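Local coordinates for lasso peptide isopeptidase AtxE2 (Asticcacaulis excentricus, PDB 5TXE), which hydrolyses the isopeptide bond of the lasso peptides astexin-2 and astexin-3, recognising chiefly the loop of their knotted shape and converting them to linear peptides, at residues 364-367 / 371-374; 375-378 / 383-386; 91-96 / 358-363; 327-332 / 349-354; 89-92 / 98-101. The protein carries 1 engineered substitution. One frame throughout, in Å; residues are numbered along the deposited sequence.

Overall arrangement
Four of the five contacts touch one four-stranded antiparallel sheet, 350-357 to 384-388, consistent with a blade of the beta-propeller of prolyl oligopeptidase relatives. Interactions 1 and 2 lie within it and share strand 373-378: the first is buried and rich in arginine bonds, the second is partly exposed and held by backbone bonds and a methionine. Interactions 3 and 4 lead from it to two other sheets. Interaction 4 is buried, a methionine side chain laid on backbone and a leucine, plus two bridging waters; interaction 3 hangs on one arginine near the surface. The C354-C363 disulfide ties segments of these two together. Interaction 5, a partly exposed hairpin, shares K91 and A92 with interaction 3.

Interaction 1. Residues 364-367 / 371-374; sequences AQES and PRRL
The side chains of Q365 and R373 run alongside each other from neighbouring strands, and the amide oxygen of the glutamine is gripped by two nitrogens of the arginine. R373 NE sits 2.8 Å from Q365 OE1, nearly along the C=O axis, while R373 NH2, also bonded to OE1, stands above the amide plane. OE1 itself lies in the guanidinium plane, yet the two flat groups are turned 54° apart. Q365 gets there with CG anti to its backbone N (chi1 -179°) and a bend at chi2. M384 packs against both side chains. Beneath the pair the backbones bond twice: Q365 N to R373 O at 2.7 Å, and R373 N to Q365 O at 3.0 Å. This is the antiparallel pairing of strands 360-367 and 373-378, the two middle strands of a four-stranded sheet that resembles a propeller blade, and the chain turns a corner at R372. At that corner R372 meets E366 in a salt bridge. R372 NE and NH2 both hold E366 OE2, the NE bond measuring 2.9 Å; OE2 lies at the edge of the guanidinium, and NE comes to it from above the carboxylate plane. OE2 also accepts from Q352 NE2, and E366 OE1 from the backbone N of F443. NH1 of R372 is bonded to the carbonyls of I49 and T51, and NH2 to that of M52, so both charges are buried but well provided for. On the sheet face of A364, its CB meets L374 CD1 at 4.0 Å.

Interaction 2. Residues 375-378 / 383-386; sequences VTLN and QMSP
Strands 373-378 and 384-388 form a beta hairpin at the outer edge of a four-stranded antiparallel sheet, and M384 lying against V375 and L377 carries its apolar side. The strands run antiparallel, 155° between their directions. T376 and S385 make the hydrogen-bonded pair, with T376 N to S385 O at 2.7 Å and S385 N to T376 O at 2.9 Å. Toward the turn N378 N adds a nearly straight bond to Q383 O, and N378 OD1 accepts from the backbone N of T380 and of S381 in the turn. The M384 side chain starts with CG anti to the backbone N (chi1 -170°) and runs straight to the sulfur, then bends at chi3, which turns CE toward Q365 and R373. On the way CG passes V375 CG1 at 3.5 Å, and SD follows the same methyl. L377 CD1 presses on M384 CB at 3.3 Å, closer than usual carbon contact, a squeeze that may owe something to the model. W345 of the adjacent sheet touches both L377 and M384, so this face looks toward that sheet. T376 and S385 lie on the other face, partly exposed, where a water joins the threonine to the far strand: its modelled 2.5 Å from T376 OG1 is doubtful as a length, and it donates to P386 O at 3.1 Å.

Interaction 3. Residues 91-96 / 358-363; sequences KATDGA and AKRLIC
R360 brings its guanidinium edge-on to the carbonyl of T93, with the oxygen near the guanidinium plane, while D94 CA lies oblique to the group, neither over a face nor at the edge. R360 NH2 donates to T93 O in a fairly straight bond, 160° at the hydrogen. Its modelled length of 2.5 Å is very short and should not be taken literally. R360 NH1 turns the other way and bonds to Q357 OE1, so two nitrogens of the group are fixed by separate partners, and T376 packs against its NH2. The chain reaches this position through bends at chi2 and chi3. The D94 carboxylate, by contrast, looks inward to its own turn: OD1 takes the backbone N of A96 at 2.8 Å from above the carboxylate plane, an Asx turn. A type I turn from A92 to G95 overlaps it, and at the backbone angles of G95 a side chain would jam against the carbonyl of D94. The turn leads out of strand 83-92 of the first sheet in the chain, whereas R360 opens strand 360-367 of a sheet some 260 residues later; the meeting is consistent with the first and last blades of a propeller lying next to each other. T93 OG1 is itself bonded to the carbonyl of G67. Its CG2 touches I362 CG1 loosely, at 4.3 Å. The carboxylate of D94 stays well apart from the arginine, OD1 being 7.0 Å from NH2.

Interaction 4. Residues 327-332 / 349-354; sequences NEMALY and GLLQGC
M329 fills the tight part of this contact, its side chain running along G349, L350 and L351. CG lies 3.2 Å from G349 O, and CE ends 3.6 Å from L351 N and 3.9 Å from L351 CB. The path is a folded one: CG sits beside the backbone N, anti to the carbonyl carbon (chi1 -67°), and two further bends, at chi2 and chi3, carry the methyl over the L351 backbone. M329 is buried, with L319 and W345 packing on it as well. It sits between two four-stranded sheets, the one ending in strand 342-347 and the one opening with strand 350-357, as expected of successive blades in a propeller. The two segments have no backbone pairing; the methionine lies against the backbone of G349 to L351 and touches the leucine CB. An alanine here removes CG, the sulfur and the methyl, and would probably leave a gap beside the G349 carbonyl and L351 CB. The other end of the contact is looser and wet, although its residues are buried. N327 and G349 do not touch; two waters bridge them. One water lies 2.8 Å from N327 O and 2.7 Å from G349 O, and the second accepts from G349 N at 2.8 Å while standing 3.1 Å from N327 O. Other acceptors compete for their protons, so not every one of these bonds need be made at once. N327 and E328 both face E322 here, a classic beta bulge where strand 328-335 begins.

Interaction 5. Residues 89-92 / 98-101; sequences VVKA and DAID
V89 and K91 reach over A99 on one side of a beta hairpin, strands 83-92 and 100-104, which closes one edge of the first antiparallel sheet in the chain. V90 and I100 are its hydrogen-bonded pair: V90 N to I100 O and I100 N to V90 O, each 3.0 Å. In V89 the CG1 branch is anti to the backbone N (chi1 -170°), which lays it against A99 CB at 3.6 Å. CG2 points instead along D101, 3.6 Å from OD1, the two side chains running side by side. The D101 carboxylate has a stronger partner in R87, a salt bridge through that same OD1. K91 leaves its strand with CG anti to the backbone N and then bends at chi2 (69°), so the chain folds back over the A99 backbone, with CD 3.8 Å from A99 N. Its NZ bonds to the carbonyl of T97 and stays 5.3 Å from D98 OD1, too far for an ion pair. An alanine in place of K91 removes the chain from CG onward, and is likely to uncover the A99 backbone and leave the T97 carbonyl without this donor. L387 and Y388 of strand 384-388 pack on K91 and A99 respectively. Past the paired strands a water joins the chains, taking A92 N at 2.9 Å and donating to D98 O at 2.7 Å.

Interaction 1. Residues 364-367 / 371-374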
loop_
_atom_site.group_PDB
_atom_site.type_symbol
_atom_site.label_atom_id
_atom_site.label_comp_id
_atom_site.label_asym_id
_atom_site.label_seq_id
_atom_site.Cartn_x
_atom_site.Cartn_y
_atom_site.Cartn_z
ATOM N N ALA A 364 -2.379 14.752 -5.927
ATOM C CA ALA A 364 -2.871 14.348 -4.625
ATOM C C ALA A 364 -1.746 14.568 -3.640
ATOM O O ALA A 364 -0.590 14.459 -3.997
ATOM C CB ALA A 364 -3.288 12.878 -4.632
ATOM N N GLN A 365 -2.077 14.819 -2.377
ATOM C CA GLN A 365 -1.068 15.092 -1.368
ATOM C C GLN A 365 -1.570 14.631 -0.017
ATOM O O GLN A 365 -2.785 14.653 0.248
ATOM C CB GLN A 365 -0.810 16.593 -1.306
ATOM C CG GLN A 365 0.255 17.033 -0.298
ATOM C CD GLN A 365 -0.311 17.486 1.036
ATOM O OE1 GLN A 365 -1.419 17.997 1.131
ATOM N NE2 GLN A 365 0.484 17.343 2.080
ATOM N N GLU A 366 -0.646 14.204 0.833
ATOM C CA GLU A 366 -0.971 13.837 2.205
ATOM C C GLU A 366 0.218 14.015 3.109
ATOM O O GLU A 366 1.341 14.055 2.639
ATOM C CB GLU A 366 -1.506 12.388 2.278
ATOM C CG GLU A 366 -0.605 11.366 1.714
ATOM C CD GLU A 366 -1.140 9.960 1.922
ATOM O OE1 GLU A 366 -1.168 9.541 3.104
ATOM O OE2 GLU A 366 -1.453 9.261 0.922
ATOM N N SER A 367 -0.056 14.172 4.398
ATOM C CA SER A 367 0.985 14.242 5.374
ATOM C C SER A 367 0.399 13.800 6.700
ATOM O O SER A 367 -0.775 13.433 6.770
ATOM C CB SER A 367 1.591 15.659 5.431
ATOM O OG SER A 367 0.695 16.572 6.009
ATOM N N PRO A 371 -5.123 13.880 5.557
ATOM C CA PRO A 371 -5.476 12.779 4.664
ATOM C C PRO A 371 -5.420 13.217 3.225
ATOM O O PRO A 371 -5.398 14.396 2.931
ATOM C CB PRO A 371 -6.923 12.408 5.020
ATOM C CG PRO A 371 -7.335 13.331 6.099
ATOM C CD PRO A 371 -6.216 14.267 6.463
ATOM N N ARG A 372 -5.448 12.255 2.339
ATOM C CA ARG A 372 -5.266 12.531 0.978
ATOM C C ARG A 372 -6.288 13.553 0.421
ATOM O O ARG A 372 -7.516 13.415 0.577
ATOM C CB ARG A 372 -5.299 11.234 0.174
ATOM C CG ARG A 372 -4.525 11.295 -1.104
ATOM C CD ARG A 372 -4.428 9.924 -1.766
ATOM N NE ARG A 372 -3.568 9.063 -0.979
ATOM C CZ ARG A 372 -3.611 7.740 -1.021
ATOM N NH1 ARG A 372 -4.462 7.108 -1.826
ATOM N NH2 ARG A 372 -2.781 7.027 -0.284
ATOM N N ARG A 373 -5.741 14.557 -0.264
ATOM C CA ARG A 373 -6.518 15.575 -0.905
ATOM C C ARG A 373 -5.818 16.005 -2.174
ATOM O O ARG A 373 -4.671 15.594 -2.445
ATOM C CB ARG A 373 -6.605 16.757 0.038
ATOM C CG ARG A 373 -5.263 17.339 0.322
ATOM C CD ARG A 373 -5.333 18.682 0.982
ATOM N NE ARG A 373 -3.990 19.093 1.315
ATOM C CZ ARG A 373 -3.641 20.235 1.937
ATOM N NH1 ARG A 373 -4.532 21.142 2.333
ATOM N NH2 ARG A 373 -2.362 20.455 2.181
ATOM N N LEU A 374 -6.512 16.811 -2.954
ATOM C CA LEU A 374 -5.909 17.420 -4.131
ATOM C C LEU A 374 -5.416 18.840 -3.815
ATOM O O LEU A 374 -6.046 19.584 -3.087
ATOM C CB LEU A 374 -6.885 17.481 -5.277
ATOM C CG LEU A 374 -7.088 16.297 -6.223
ATOM C CD1 LEU A 374 -6.545 14.997 -5.708
ATOM C CD2 LEU A 374 -8.527 16.202 -6.626
#

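Interaction 2. Residues 375-378 / 383-386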
loop_
_atom_site.group_PDB
_atom_site.type_symbol
_atom_site.label_atom_id
_atom_site.label_comp_id
_atom_site.label_asym_id
_atom_site.label_seq_id
_atom_site.Cartn_x
_atom_site.Cartn_y
_atom_site.Cartn_z
ATOM N N VAL A 375 -4.330 19.205 -4.471
ATOM C CA VAL A 375 -3.534 20.362 -4.182
ATOM C C VAL A 375 -2.992 20.847 -5.512
ATOM O O VAL A 375 -2.879 20.045 -6.464
ATOM C CB VAL A 375 -2.478 19.834 -3.203
ATOM C CG1 VAL A 375 -1.054 19.854 -3.685
ATOM C CG2 VAL A 375 -2.749 20.228 -1.783
ATOM N N THR A 376 -2.744 22.162 -5.631
ATOM C CA THR A 376 -1.978 22.701 -6.790
ATOM C C THR A 376 -0.652 23.229 -6.339
ATOM O O THR A 376 -0.527 23.823 -5.297
ATOM C CB THR A 376 -2.698 23.830 -7.590
ATOM O OG1 THR A 376 -2.987 24.910 -6.717
ATOM C CG2 THR A 376 -3.983 23.372 -8.145
ATOM N N LEU A 377 0.365 22.951 -7.105
ATOM C CA LEU A 377 1.685 23.407 -6.759
ATOM C C LEU A 377 2.128 24.405 -7.852
ATOM O O LEU A 377 2.168 24.071 -9.035
ATOM C CB LEU A 377 2.591 22.201 -6.691
ATOM C CG LEU A 377 3.720 22.205 -5.673
ATOM C CD1 LEU A 377 3.395 22.931 -4.393
ATOM C CD2 LEU A 377 4.045 20.787 -5.293
ATOM N N ASN A 378 2.444 25.631 -7.460
ATOM C CA ASN A 378 2.946 26.637 -8.399
ATOM C C ASN A 378 4.393 26.329 -8.825
ATOM O O ASN A 378 5.304 26.281 -8.007
ATOM C CB ASN A 378 2.811 28.011 -7.747
ATOM C CG ASN A 378 3.228 29.159 -8.662
ATOM O OD1 ASN A 378 4.243 29.111 -9.366
ATOM N ND2 ASN A 378 2.467 30.223 -8.601
ATOM N N GLN A 383 4.789 27.320 -4.360
ATOM C CA GLN A 383 3.708 27.373 -3.396
ATOM C C GLN A 383 2.610 26.330 -3.643
ATOM O O GLN A 383 2.137 26.136 -4.764
ATOM C CB GLN A 383 3.071 28.759 -3.366
ATOM C CG GLN A 383 2.365 29.019 -2.036
ATOM C CD GLN A 383 1.935 30.468 -1.846
ATOM O OE1 GLN A 383 2.146 31.319 -2.717
ATOM N NE2 GLN A 383 1.348 30.758 -0.693
ATOM N N MET A 384 2.186 25.707 -2.550
ATOM C CA MET A 384 1.168 24.647 -2.574
ATOM C C MET A 384 -0.109 25.204 -2.021
ATOM O O MET A 384 -0.105 25.729 -0.913
ATOM C CB MET A 384 1.591 23.492 -1.685
ATOM C CG MET A 384 0.700 22.231 -1.828
ATOM S SD MET A 384 1.366 20.785 -0.923
ATOM C CE MET A 384 0.807 21.136 0.717
ATOM N N SER A 385 -1.195 25.027 -2.759
ATOM C CA SER A 385 -2.497 25.458 -2.314
ATOM C C SER A 385 -3.521 24.326 -2.435
ATOM O O SER A 385 -3.464 23.550 -3.392
ATOM C CB SER A 385 -2.960 26.626 -3.199
ATOM O OG SER A 385 -1.902 27.558 -3.348
ATOM N N PRO A 386 -4.490 24.264 -1.504
ATOM C CA PRO A 386 -5.620 23.333 -1.531
ATOM C C PRO A 386 -6.410 23.508 -2.777
ATOM O O PRO A 386 -6.583 24.616 -3.187
ATOM C CB PRO A 386 -6.514 23.807 -0.382
ATOM C CG PRO A 386 -5.648 24.596 0.503
ATOM C CD PRO A 386 -4.567 25.188 -0.364
HETATM O O HOH W 1 -5.270 25.501 -5.797
#

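Interaction 3. Residues 91-96 / 358-363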
loop_
_atom_site.group_PDB
_atom_site.type_symbol
_atom_site.label_atom_id
_atom_site.label_comp_id
_atom_site.label_asym_id
_atom_site.label_seq_id
_atom_site.Cartn_x
_atom_site.Cartn_y
_atom_site.Cartn_z
ATOM N N LYS A 91 -13.590 18.468 -10.968
ATOM C CA LYS A 91 -13.348 19.722 -10.246
ATOM C C LYS A 91 -12.533 20.674 -11.148
ATOM O O LYS A 91 -11.527 20.263 -11.740
ATOM C CB LYS A 91 -12.566 19.421 -8.993
ATOM C CG LYS A 91 -11.983 20.628 -8.300
ATOM C CD LYS A 91 -13.061 21.485 -7.685
ATOM C CE LYS A 91 -12.411 22.426 -6.677
ATOM N NZ LYS A 91 -13.400 23.244 -5.972
ATOM N N ALA A 92 -12.968 21.919 -11.269
ATOM C CA ALA A 92 -12.229 22.908 -12.100
ATOM C C ALA A 92 -10.909 23.190 -11.438
ATOM O O ALA A 92 -10.855 23.414 -10.222
ATOM C CB ALA A 92 -13.016 24.196 -12.250
ATOM N N THR A 93 -9.841 23.167 -12.221
ATOM C CA THR A 93 -8.530 23.386 -11.655
ATOM C C THR A 93 -8.306 24.824 -11.209
ATOM O O THR A 93 -7.411 25.059 -10.425
ATOM C CB THR A 93 -7.432 22.955 -12.598
ATOM O OG1 THR A 93 -7.594 23.640 -13.840
ATOM C CG2 THR A 93 -7.551 21.496 -12.861
ATOM N N ASP A 94 -9.144 25.771 -11.600
ATOM C CA ASP A 94 -8.981 27.169 -11.095
ATOM C C ASP A 94 -9.510 27.416 -9.692
ATOM O O ASP A 94 -9.357 28.492 -9.154
ATOM C CB ASP A 94 -9.586 28.205 -12.077
ATOM C CG ASP A 94 -11.111 28.144 -12.176
ATOM O OD1 ASP A 94 -11.800 27.574 -11.300
ATOM O OD2 ASP A 94 -11.634 28.678 -13.177
ATOM N N GLY A 95 -10.182 26.437 -9.098
ATOM C CA GLY A 95 -10.629 26.604 -7.727
ATOM C C GLY A 95 -11.906 27.380 -7.532
ATOM O O GLY A 95 -12.370 27.495 -6.414
ATOM N N ALA A 96 -12.512 27.886 -8.600
ATOM C CA ALA A 96 -13.623 28.843 -8.464
ATOM C C ALA A 96 -15.012 28.204 -8.315
ATOM O O ALA A 96 -15.939 28.855 -7.836
ATOM C CB ALA A 96 -13.619 29.793 -9.651
ATOM N N ALA A 358 0.093 23.887 -17.734
ATOM C CA ALA A 358 0.922 25.075 -17.898
ATOM C C ALA A 358 2.004 25.148 -16.818
ATOM O O ALA A 358 2.872 24.273 -16.783
ATOM C CB ALA A 358 0.056 26.329 -17.908
ATOM N N LYS A 359 1.909 26.125 -15.906
ATOM C CA LYS A 359 2.869 26.296 -14.824
ATOM C C LYS A 359 2.342 25.912 -13.416
ATOM O O LYS A 359 2.851 26.360 -12.366
ATOM C CB LYS A 359 3.411 27.716 -14.882
ATOM C CG LYS A 359 4.557 27.791 -15.867
ATOM C CD LYS A 359 5.037 29.209 -16.034
ATOM C CE LYS A 359 5.846 29.275 -17.321
ATOM N NZ LYS A 359 6.214 30.662 -17.681
ATOM N N ARG A 360 1.340 25.034 -13.409
ATOM C CA ARG A 360 0.962 24.332 -12.180
ATOM C C ARG A 360 1.035 22.802 -12.326
ATOM O O ARG A 360 0.865 22.214 -13.395
ATOM C CB ARG A 360 -0.375 24.820 -11.584
ATOM C CG ARG A 360 -1.303 25.514 -12.548
ATOM C CD ARG A 360 -1.876 26.796 -11.957
ATOM N NE ARG A 360 -2.971 26.568 -11.007
ATOM C CZ ARG A 360 -4.184 26.119 -11.341
ATOM N NH1 ARG A 360 -4.509 25.801 -12.597
ATOM N NH2 ARG A 360 -5.089 25.971 -10.385
ATOM N N LEU A 361 1.317 22.182 -11.197
ATOM C CA LEU A 361 1.172 20.772 -11.015
ATOM C C LEU A 361 -0.135 20.591 -10.224
ATOM O O LEU A 361 -0.372 21.287 -9.248
ATOM C CB LEU A 361 2.368 20.287 -10.199
ATOM C CG LEU A 361 3.023 18.988 -10.573
ATOM C CD1 LEU A 361 3.213 18.849 -12.080
ATOM C CD2 LEU A 361 4.355 18.896 -9.861
ATOM N N ILE A 362 -0.977 19.684 -10.674
ATOM C CA ILE A 362 -2.103 19.238 -9.872
ATOM C C ILE A 362 -1.795 17.859 -9.325
ATOM O O ILE A 362 -1.552 16.929 -10.104
ATOM C CB ILE A 362 -3.366 19.183 -10.719
ATOM C CG1 ILE A 362 -3.754 20.633 -11.046
ATOM C CG2 ILE A 362 -4.548 18.672 -9.919
ATOM C CD1 ILE A 362 -3.221 21.217 -12.302
ATOM N N CYS A 363 -1.845 17.738 -8.015
ATOM C CA CYS A 363 -1.409 16.530 -7.296
ATOM C C CYS A 363 -2.405 16.045 -6.238
ATOM O O CYS A 363 -3.138 16.844 -5.650
ATOM C CB CYS A 363 -0.128 16.841 -6.523
ATOM S SG CYS A 363 1.217 17.431 -7.548
#

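Interaction 4. Residues 327-332 / 349-354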
loop_
_atom_site.group_PDB
_atom_site.type_symbol
_atom_site.label_atom_id
_atom_site.label_comp_id
_atom_site.label_asym_id
_atom_site.label_seq_id
_atom_site.Cartn_x
_atom_site.Cartn_y
_atom_site.Cartn_z
ATOM N N ASN A 327 13.393 11.117 4.248
ATOM C CA ASN A 327 12.062 11.390 4.805
ATOM C C ASN A 327 11.202 12.458 4.074
ATOM O O ASN A 327 9.971 12.484 4.239
ATOM C CB ASN A 327 12.177 11.716 6.275
ATOM C CG ASN A 327 12.553 13.149 6.543
ATOM O OD1 ASN A 327 11.700 13.975 6.822
ATOM N ND2 ASN A 327 13.818 13.450 6.452
ATOM N N GLU A 328 11.816 13.289 3.237
ATOM C CA GLU A 328 11.080 14.356 2.565
ATOM C C GLU A 328 10.954 14.159 1.094
ATOM O O GLU A 328 11.655 13.358 0.516
ATOM C CB GLU A 328 11.763 15.679 2.796
ATOM C CG GLU A 328 11.663 16.151 4.232
ATOM C CD GLU A 328 12.122 17.587 4.370
ATOM O OE1 GLU A 328 11.749 18.407 3.500
ATOM O OE2 GLU A 328 12.875 17.883 5.311
ATOM N N MET A 329 9.976 14.826 0.495
ATOM C CA MET A 329 9.848 14.904 -0.944
ATOM C C MET A 329 10.299 16.287 -1.320
ATOM O O MET A 329 10.106 17.208 -0.562
ATOM C CB MET A 329 8.394 14.809 -1.402
ATOM C CG MET A 329 7.753 13.471 -1.164
ATOM S SD MET A 329 7.653 12.431 -2.610
ATOM C CE MET A 329 6.885 13.533 -3.753
ATOM N N ALA A 330 10.789 16.428 -2.542
ATOM C CA ALA A 330 11.205 17.726 -3.085
ATOM C C ALA A 330 10.923 17.797 -4.576
ATOM O O ALA A 330 11.001 16.810 -5.276
ATOM C CB ALA A 330 12.694 17.958 -2.816
ATOM N N LEU A 331 10.604 18.986 -5.019
ATOM C CA LEU A 331 10.342 19.285 -6.386
ATOM C C LEU A 331 11.381 20.277 -6.876
ATOM O O LEU A 331 11.623 21.310 -6.209
ATOM C CB LEU A 331 8.997 19.955 -6.453
ATOM C CG LEU A 331 8.516 20.409 -7.813
ATOM C CD1 LEU A 331 8.397 19.242 -8.763
ATOM C CD2 LEU A 331 7.164 21.101 -7.619
ATOM N N TYR A 332 11.979 19.959 -8.030
ATOM C CA TYR A 332 13.034 20.764 -8.675
ATOM C C TYR A 332 12.597 21.344 -10.021
ATOM O O TYR A 332 11.811 20.713 -10.775
ATOM C CB TYR A 332 14.292 19.917 -8.867
ATOM C CG TYR A 332 14.994 19.650 -7.561
ATOM C CD1 TYR A 332 14.581 18.633 -6.738
ATOM C CD2 TYR A 332 16.059 20.445 -7.145
ATOM C CE1 TYR A 332 15.211 18.394 -5.521
ATOM C CE2 TYR A 332 16.691 20.221 -5.939
ATOM C CZ TYR A 332 16.250 19.191 -5.128
ATOM O OH TYR A 332 16.850 18.964 -3.946
ATOM N N GLY A 349 5.661 14.259 3.762
ATOM C CA GLY A 349 4.447 13.978 3.030
ATOM C C GLY A 349 4.745 13.370 1.684
ATOM O O GLY A 349 5.874 12.976 1.394
ATOM N N LEU A 350 3.708 13.298 0.881
ATOM C CA LEU A 350 3.764 12.695 -0.408
ATOM C C LEU A 350 2.996 13.546 -1.389
ATOM O O LEU A 350 1.990 14.152 -1.031
ATOM C CB LEU A 350 3.106 11.304 -0.365
ATOM C CG LEU A 350 3.699 10.277 0.586
ATOM C CD1 LEU A 350 2.773 9.085 0.897
ATOM C CD2 LEU A 350 4.993 9.800 -0.037
ATOM N N LEU A 351 3.470 13.551 -2.627
ATOM C CA LEU A 351 2.715 14.067 -3.760
ATOM C C LEU A 351 2.529 12.924 -4.706
ATOM O O LEU A 351 3.495 12.298 -5.106
ATOM C CB LEU A 351 3.468 15.154 -4.496
ATOM C CG LEU A 351 3.750 16.426 -3.761
ATOM C CD1 LEU A 351 4.588 17.305 -4.686
ATOM C CD2 LEU A 351 2.474 17.136 -3.384
ATOM N N GLN A 352 1.287 12.667 -5.087
ATOM C CA GLN A 352 0.943 11.471 -5.804
ATOM C C GLN A 352 0.173 11.812 -7.067
ATOM O O GLN A 352 -0.718 12.667 -7.054
ATOM C CB GLN A 352 0.056 10.625 -4.878
ATOM C CG GLN A 352 0.757 10.205 -3.599
ATOM C CD GLN A 352 -0.183 10.124 -2.411
ATOM O OE1 GLN A 352 -1.119 10.909 -2.280
ATOM N NE2 GLN A 352 0.112 9.229 -1.499
ATOM N N GLY A 353 0.468 11.117 -8.145
ATOM C CA GLY A 353 -0.345 11.219 -9.355
ATOM C C GLY A 353 -0.297 12.541 -10.106
ATOM O O GLY A 353 -1.158 12.814 -10.970
ATOM N N CYS A 354 0.687 13.360 -9.768
ATOM C CA CYS A 354 0.763 14.719 -10.273
ATOM C C CYS A 354 0.748 14.773 -11.797
ATOM O O CYS A 354 1.397 13.977 -12.472
ATOM C CB CYS A 354 2.040 15.383 -9.816
ATOM S SG CYS A 354 2.317 15.621 -8.035
HETATM O O HOH W 2 8.128 11.761 2.323
HETATM O O HOH W 3 7.014 12.228 5.201
#

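Interaction 5. Residues 89-92 / 98-101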
loop_
_atom_site.group_PDB
_atom_site.type_symbol
_atom_site.label_atom_id
_atom_site.label_comp_id
_atom_site.label_asym_id
_atom_site.label_seq_id
_atom_site.Cartn_x
_atom_site.Cartn_y
_atom_site.Cartn_z
ATOM N N VAL A 89 -15.586 12.157 -9.517
ATOM C CA VAL A 89 -15.645 13.588 -9.280
ATOM C C VAL A 89 -14.886 14.436 -10.338
ATOM O O VAL A 89 -13.847 14.022 -10.827
ATOM C CB VAL A 89 -15.081 13.924 -7.937
ATOM C CG1 VAL A 89 -15.362 15.388 -7.591
ATOM C CG2 VAL A 89 -15.750 13.041 -6.883
ATOM N N VAL A 90 -15.456 15.573 -10.729
ATOM C CA VAL A 90 -14.821 16.502 -11.654
ATOM C C VAL A 90 -14.747 17.843 -10.944
ATOM O O VAL A 90 -15.686 18.261 -10.328
ATOM C CB VAL A 90 -15.611 16.629 -12.937
ATOM C CG1 VAL A 90 -15.048 17.751 -13.789
ATOM C CG2 VAL A 90 -15.551 15.329 -13.721
ATOM N N LYS A 91 -13.590 18.468 -10.968
ATOM C CA LYS A 91 -13.348 19.722 -10.246
ATOM C C LYS A 91 -12.533 20.674 -11.148
ATOM O O LYS A 91 -11.527 20.263 -11.740
ATOM C CB LYS A 91 -12.566 19.421 -8.993
ATOM C CG LYS A 91 -11.983 20.628 -8.300
ATOM C CD LYS A 91 -13.061 21.485 -7.685
ATOM C CE LYS A 91 -12.411 22.426 -6.677
ATOM N NZ LYS A 91 -13.400 23.244 -5.972
ATOM N N ALA A 92 -12.968 21.919 -11.269
ATOM C CA ALA A 92 -12.229 22.908 -12.100
ATOM C C ALA A 92 -10.909 23.190 -11.438
ATOM O O ALA A 92 -10.855 23.414 -10.222
ATOM C CB ALA A 92 -13.016 24.196 -12.250
ATOM N N ASP A 98 -17.467 24.607 -7.198
ATOM C CA ASP A 98 -17.515 23.356 -6.453
ATOM C C ASP A 98 -17.278 22.154 -7.369
ATOM O O ASP A 98 -17.635 22.173 -8.547
ATOM C CB ASP A 98 -18.886 23.178 -5.775
ATOM C CG ASP A 98 -19.088 24.107 -4.588
ATOM O OD1 ASP A 98 -18.121 24.751 -4.110
ATOM O OD2 ASP A 98 -20.234 24.175 -4.131
ATOM N N ALA A 99 -16.703 21.099 -6.798
ATOM C CA ALA A 99 -16.651 19.802 -7.442
ATOM C C ALA A 99 -18.050 19.285 -7.679
ATOM O O ALA A 99 -18.950 19.587 -6.930
ATOM C CB ALA A 99 -15.925 18.822 -6.540
ATOM N N ILE A 100 -18.188 18.467 -8.702
ATOM C CA ILE A 100 -19.414 17.868 -9.130
ATOM C C ILE A 100 -19.218 16.341 -9.099
ATOM O O ILE A 100 -18.234 15.857 -9.634
ATOM C CB ILE A 100 -19.699 18.205 -10.640
ATOM C CG1 ILE A 100 -20.002 19.689 -10.856
ATOM C CG2 ILE A 100 -20.862 17.386 -11.179
ATOM C CD1 ILE A 100 -20.976 20.248 -9.841
ATOM N N ASP A 101 -20.178 15.592 -8.567
ATOM C CA ASP A 101 -20.190 14.132 -8.714
ATOM C C ASP A 101 -20.768 13.801 -10.059
ATOM O O ASP A 101 -21.911 14.123 -10.318
ATOM C CB ASP A 101 -21.039 13.520 -7.605
ATOM C CG ASP A 101 -20.400 13.694 -6.210
ATOM O OD1 ASP A 101 -19.160 13.806 -6.108
ATOM O OD2 ASP A 101 -21.133 13.695 -5.185
HETATM O O HOH W 4 -15.588 22.587 -10.319
#